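Local coordinates for Nrps/pks (PDB 4OPF), which belongs to the ketosynthase domains of the acyltransferase-less oxazolomycin polyketide synthase, domains that typically accept thioester-bound acyl chains and in many cases extend them, at residues V165-A170 and K250-N255; G228-K233 and A341-T346. All coordinates share one frame; numbering follows the deposited sequence.

Contact 1: residues V165-A170 and K250-N255; sequences VALHHA and KGIAVN
Val165, Leu167 and His168 of helix 162-175 pack on Ile252 and Val254 of strand 247-256, the two short axes approaching to 8.2 Å with 119° between their chain directions. The closest pair of CA atoms, those of His168 and Ile252, is 6.0 Å apart. Alternate residues of the strand, Ile252 and Val254, point toward the helix, Ile252 meeting the base of His168 and Val254 its ring. Ile252 extends CG1 anti to its backbone N (chi1 177°), which carries CD1 up to the helix, 3.8 Å from His168 N and 3.8 Å from Leu167 CD2. Val254 lies under the imidazole: its CG2 methyl sits over one ring face, 3.9 Å from the His168 centroid and 28° off the ring normal, a CH-pi contact. The other methyl, Val254 CG1, meets Val165 CG2 more loosely at 4.3 Å. No hydrogen bond joins the segments. This is helix-on-sheet packing in the buried interior of the thiolase fold, beside the dimer interface. His168 NE2 is hydrogen-bonded to Asp178 of the second subunit, and Ile252 O accepts a bond from Lys281, which also touches His168. An alanine in place of His168 would probably leave Asp178 of the second subunit without this mate and open a gap above Val254 CG2. The ring thus joins an aliphatic floor within its own chain to a carboxylate of the partner subunit; that carboxylate would tend to favour a protonated imidazole, while nearby Lys281 would tend to oppose it.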
loop_
_atom_site.group_PDB
_atom_site.type_symbol
_atom_site.label_atom_id
_atom_site.label_comp_id
_atom_site.label_asym_id
_atom_site.label_seq_id
_atom_site.Cartn_x
_atom_site.Cartn_y
_atom_site.Cartn_z
ATOM N N VAL A 165 7.296 -0.643 5.302
ATOM C CA VAL A 165 6.536 -0.456 4.065
ATOM C C VAL A 165 5.321 0.412 4.321
ATOM O O VAL A 165 4.981 1.303 3.528
ATOM C CB VAL A 165 6.146 -1.818 3.468
ATOM C CG1 VAL A 165 5.242 -1.662 2.286
ATOM C CG2 VAL A 165 7.410 -2.553 3.063
ATOM N N ALA A 166 4.659 0.190 5.466
ATOM C CA ALA A 166 3.512 1.075 5.855
ATOM C C ALA A 166 4.001 2.522 6.024
ATOM O O ALA A 166 3.380 3.471 5.573
ATOM C CB ALA A 166 2.884 0.566 7.188
ATOM N N LEU A 167 5.148 2.691 6.659
ATOM C CA LEU A 167 5.775 4.039 6.769
ATOM C C LEU A 167 6.047 4.744 5.398
ATOM O O LEU A 167 5.818 5.934 5.218
ATOM C CB LEU A 167 7.067 3.930 7.624
ATOM C CG LEU A 167 7.755 5.263 7.905
ATOM C CD1 LEU A 167 6.856 6.180 8.692
ATOM C CD2 LEU A 167 9.026 5.008 8.711
ATOM N N HIS A 168 6.472 3.965 4.421
ATOM C CA HIS A 168 6.693 4.427 3.080
ATOM C C HIS A 168 5.360 4.848 2.433
ATOM O O HIS A 168 5.311 5.891 1.780
ATOM C CB HIS A 168 7.336 3.300 2.307
ATOM C CG HIS A 168 7.646 3.625 0.894
ATOM N ND1 HIS A 168 7.070 2.956 -0.161
ATOM C CD2 HIS A 168 8.418 4.594 0.347
ATOM C CE1 HIS A 168 7.523 3.445 -1.297
ATOM N NE2 HIS A 168 8.329 4.456 -1.016
ATOM N N HIS A 169 4.298 4.058 2.593
ATOM C CA HIS A 169 2.981 4.489 2.014
ATOM C C HIS A 169 2.567 5.787 2.710
ATOM O O HIS A 169 2.148 6.698 2.076
ATOM C CB HIS A 169 1.917 3.451 2.289
ATOM C CG HIS A 169 2.076 2.180 1.531
ATOM N ND1 HIS A 169 2.519 2.127 0.227
ATOM C CD2 HIS A 169 1.813 0.907 1.884
ATOM C CE1 HIS A 169 2.573 0.867 -0.171
ATOM N NE2 HIS A 169 2.163 0.108 0.819
ATOM N N ALA A 170 2.796 5.914 4.024
ATOM C CA ALA A 170 2.412 7.128 4.698
ATOM C C ALA A 170 3.207 8.331 4.174
ATOM O O ALA A 170 2.634 9.411 3.905
ATOM C CB ALA A 170 2.595 7.009 6.179
ATOM N N LYS A 250 13.447 11.730 7.221
ATOM C CA LYS A 250 14.059 12.520 6.156
ATOM C C LYS A 250 13.902 11.800 4.837
ATOM O O LYS A 250 13.773 12.437 3.847
ATOM C CB LYS A 250 15.564 12.699 6.376
ATOM C CG LYS A 250 15.962 13.339 7.676
ATOM C CD LYS A 250 15.681 14.781 7.662
ATOM C CE LYS A 250 16.799 15.478 6.914
ATOM N NZ LYS A 250 16.219 16.792 6.561
ATOM N N GLY A 251 13.946 10.462 4.842
ATOM C CA GLY A 251 13.791 9.686 3.606
ATOM C C GLY A 251 13.549 8.226 3.929
ATOM O O GLY A 251 13.963 7.709 4.971
ATOM N N ILE A 252 12.754 7.595 3.098
ATOM C CA ILE A 252 12.453 6.172 3.200
ATOM C C ILE A 252 12.326 5.586 1.808
ATOM O O ILE A 252 11.803 6.262 0.916
ATOM C CB ILE A 252 11.246 5.898 4.085
ATOM C CG1 ILE A 252 10.956 4.411 4.071
ATOM C CG2 ILE A 252 10.041 6.690 3.608
ATOM C CD1 ILE A 252 10.148 3.991 5.212
ATOM N N ALA A 253 12.865 4.380 1.598
ATOM C CA ALA A 253 12.807 3.726 0.321
ATOM C C ALA A 253 12.488 2.266 0.512
ATOM O O ALA A 253 12.795 1.707 1.564
ATOM C CB ALA A 253 14.116 3.834 -0.388
ATOM N N VAL A 254 11.851 1.676 -0.508
ATOM C CA VAL A 254 11.445 0.287 -0.523
ATOM C C VAL A 254 11.825 -0.266 -1.873
ATOM O O VAL A 254 11.648 0.392 -2.877
ATOM C CB VAL A 254 9.951 0.156 -0.290
ATOM C CG1 VAL A 254 9.450 -1.289 -0.488
ATOM C CG2 VAL A 254 9.616 0.624 1.105
ATOM N N ASN A 255 12.270 -1.503 -1.931
ATOM C CA ASN A 255 12.486 -2.148 -3.228
ATOM C C ASN A 255 12.284 -3.649 -3.032
ATOM O O ASN A 255 11.760 -4.093 -1.990
ATOM C CB ASN A 255 13.859 -1.769 -3.858
ATOM C CG ASN A 255 15.062 -2.448 -3.166
ATOM O OD1 ASN A 255 14.909 -3.333 -2.350
ATOM N ND2 ASN A 255 16.249 -2.050 -3.544
#

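Contact 2: residues G228-K233 and A341-T346; sequences GVLLLK and AGVIKT
Val343 and Ile344 are the helix residues that reach Gly228 and Leu230, with 58° between the directions of helix and strand and an axis separation of 8.9 Å. Earlier in the helix, Ala341 brings its CA nearest to the strand, opposite Gly228, while its carbonyl oxygen accepts a hydrogen bond from Tyr27 OH. Gly342 contributes a carbonyl gripped twice within the helix, by Thr346 N and Thr346 OG1. Val343 puts CG1 anti to its backbone N (chi1 166°) and touches Leu230 CD1 at 3.9 Å, the two side chains meeting at a slant. In the five-layered thiolase fold such a helix belongs to the buried central helical layer, and here it lies along the inner face of strand 226-234. Ile344 follows with two contacts. Its CG1 passes Leu230 CD2 at 4.0 Å, the two side chains running past each other in opposite senses, and its CD1 ends 3.7 Å from Gly228 CA, a place that a beta carbon on the glycine would contest. Met14 of strand 9-17 touches both Leu230 and Ile344. Lys345 makes a salt bridge with Glu293 and a hydrogen bond with Tyr291. Thr346 closes the segment, its OG1 donating to Gly342 O over 3.1 Å from the face of the carbonyl plane opposite that used by Thr346 N.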
loop_
_atom_site.group_PDB
_atom_site.type_symbol
_atom_site.label_atom_id
_atom_site.label_comp_id
_atom_site.label_asym_id
_atom_site.label_seq_id
_atom_site.Cartn_x
_atom_site.Cartn_y
_atom_site.Cartn_z
ATOM N N GLY A 228 3.572 -0.955 17.952
ATOM C CA GLY A 228 4.031 0.426 17.961
ATOM C C GLY A 228 3.171 1.251 17.047
ATOM O O GLY A 228 2.728 0.774 15.987
ATOM N N VAL A 229 2.895 2.473 17.462
ATOM C CA VAL A 229 2.130 3.412 16.651
ATOM C C VAL A 229 2.797 4.768 16.642
ATOM O O VAL A 229 3.202 5.267 17.710
ATOM C CB VAL A 229 0.697 3.565 17.199
ATOM C CG1 VAL A 229 -0.106 4.454 16.303
ATOM C CG2 VAL A 229 0.030 2.185 17.354
ATOM N N LEU A 230 2.936 5.345 15.444
ATOM C CA LEU A 230 3.438 6.740 15.240
ATOM C C LEU A 230 2.339 7.602 14.661
ATOM O O LEU A 230 1.556 7.123 13.818
ATOM C CB LEU A 230 4.560 6.762 14.223
ATOM C CG LEU A 230 5.673 5.781 14.489
ATOM C CD1 LEU A 230 6.652 5.870 13.357
ATOM C CD2 LEU A 230 6.345 6.067 15.834
ATOM N N LEU A 231 2.263 8.846 15.111
ATOM C CA LEU A 231 1.474 9.843 14.423
ATOM C C LEU A 231 2.459 10.775 13.706
ATOM O O LEU A 231 3.370 11.324 14.339
ATOM C CB LEU A 231 0.542 10.593 15.384
ATOM C CG LEU A 231 -0.320 11.723 14.759
ATOM C CD1 LEU A 231 -1.387 11.224 13.818
ATOM C CD2 LEU A 231 -1.021 12.560 15.810
ATOM N N LEU A 232 2.234 10.979 12.413
ATOM C CA LEU A 232 3.082 11.765 11.532
ATOM C C LEU A 232 2.374 12.930 10.889
ATOM O O LEU A 232 1.209 12.825 10.497
ATOM C CB LEU A 232 3.568 10.894 10.416
ATOM C CG LEU A 232 4.206 9.565 10.780
ATOM C CD1 LEU A 232 4.640 8.816 9.539
ATOM C CD2 LEU A 232 5.408 9.737 11.683
ATOM N N LYS A 233 3.086 14.022 10.728
ATOM C CA LYS A 233 2.607 15.207 9.994
ATOM C C LYS A 233 3.797 15.827 9.222
ATOM O O LYS A 233 4.937 15.697 9.646
ATOM C CB LYS A 233 2.158 16.284 10.970
ATOM C CG LYS A 233 0.867 16.011 11.684
ATOM C CD LYS A 233 0.508 17.068 12.732
ATOM C CE LYS A 233 0.144 18.394 12.111
ATOM N NZ LYS A 233 -0.753 19.100 13.073
ATOM N N ALA A 341 9.505 -1.508 16.002
ATOM C CA ALA A 341 10.374 -1.543 17.176
ATOM C C ALA A 341 11.716 -0.848 16.952
ATOM O O ALA A 341 12.187 -0.085 17.797
ATOM C CB ALA A 341 10.605 -2.958 17.608
ATOM N N GLY A 342 12.278 -1.056 15.772
ATOM C CA GLY A 342 13.469 -0.404 15.357
ATOM C C GLY A 342 13.325 1.071 15.165
ATOM O O GLY A 342 14.176 1.808 15.610
ATOM N N VAL A 343 12.241 1.529 14.527
ATOM C CA VAL A 343 12.036 2.932 14.324
ATOM C C VAL A 343 11.828 3.627 15.656
ATOM O O VAL A 343 12.396 4.673 15.881
ATOM C CB VAL A 343 10.850 3.173 13.360
ATOM C CG1 VAL A 343 10.375 4.618 13.376
ATOM C CG2 VAL A 343 11.270 2.785 11.932
ATOM N N ILE A 344 11.052 3.039 16.553
ATOM C CA ILE A 344 10.780 3.669 17.865
ATOM C C ILE A 344 12.087 3.766 18.701
ATOM O O ILE A 344 12.370 4.817 19.291
ATOM C CB ILE A 344 9.660 2.925 18.627
ATOM C CG1 ILE A 344 8.318 3.201 17.895
ATOM C CG2 ILE A 344 9.574 3.350 20.088
ATOM C CD1 ILE A 344 7.144 2.421 18.422
ATOM N N LYS A 345 12.882 2.709 18.684
ATOM C CA LYS A 345 14.199 2.719 19.320
ATOM C C LYS A 345 15.057 3.886 18.841
ATOM O O LYS A 345 15.597 4.648 19.622
ATOM C CB LYS A 345 14.967 1.415 19.065
ATOM C CG LYS A 345 16.477 1.553 19.310
ATOM C CD LYS A 345 17.177 0.212 19.177
ATOM C CE LYS A 345 18.661 0.401 18.987
ATOM N NZ LYS A 345 19.304 -0.943 18.806
ATOM N N THR A 346 15.172 4.006 17.546
ATOM C CA THR A 346 15.958 5.079 16.953
ATOM C C THR A 346 15.404 6.461 17.255
ATOM O O THR A 346 16.186 7.354 17.492
ATOM C CB THR A 346 16.013 4.880 15.443
ATOM O OG1 THR A 346 16.628 3.617 15.203
ATOM C CG2 THR A 346 16.868 5.889 14.830
#

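The centres of contacts 1 and 2 lie about 13 Å apart, and the two meet directly where Leu167 CD1 packs 3.5 Å from Leu232 CD1. Strand 181-188 lies beside this junction: Val184 touches both leucines and is bonded through its backbone to Leu230. Both strands, 226-234 and 247-256, belong to one mixed sheet, separated in its order by strand 9-17, and along the chain the four segments alternate. In ketosynthases the nucleophilic cysteine sits at the N-terminal end of a central helix such as 162-175, so contact 1 probably backs the active-site region, whereas His168 and His169 turn toward the second subunit.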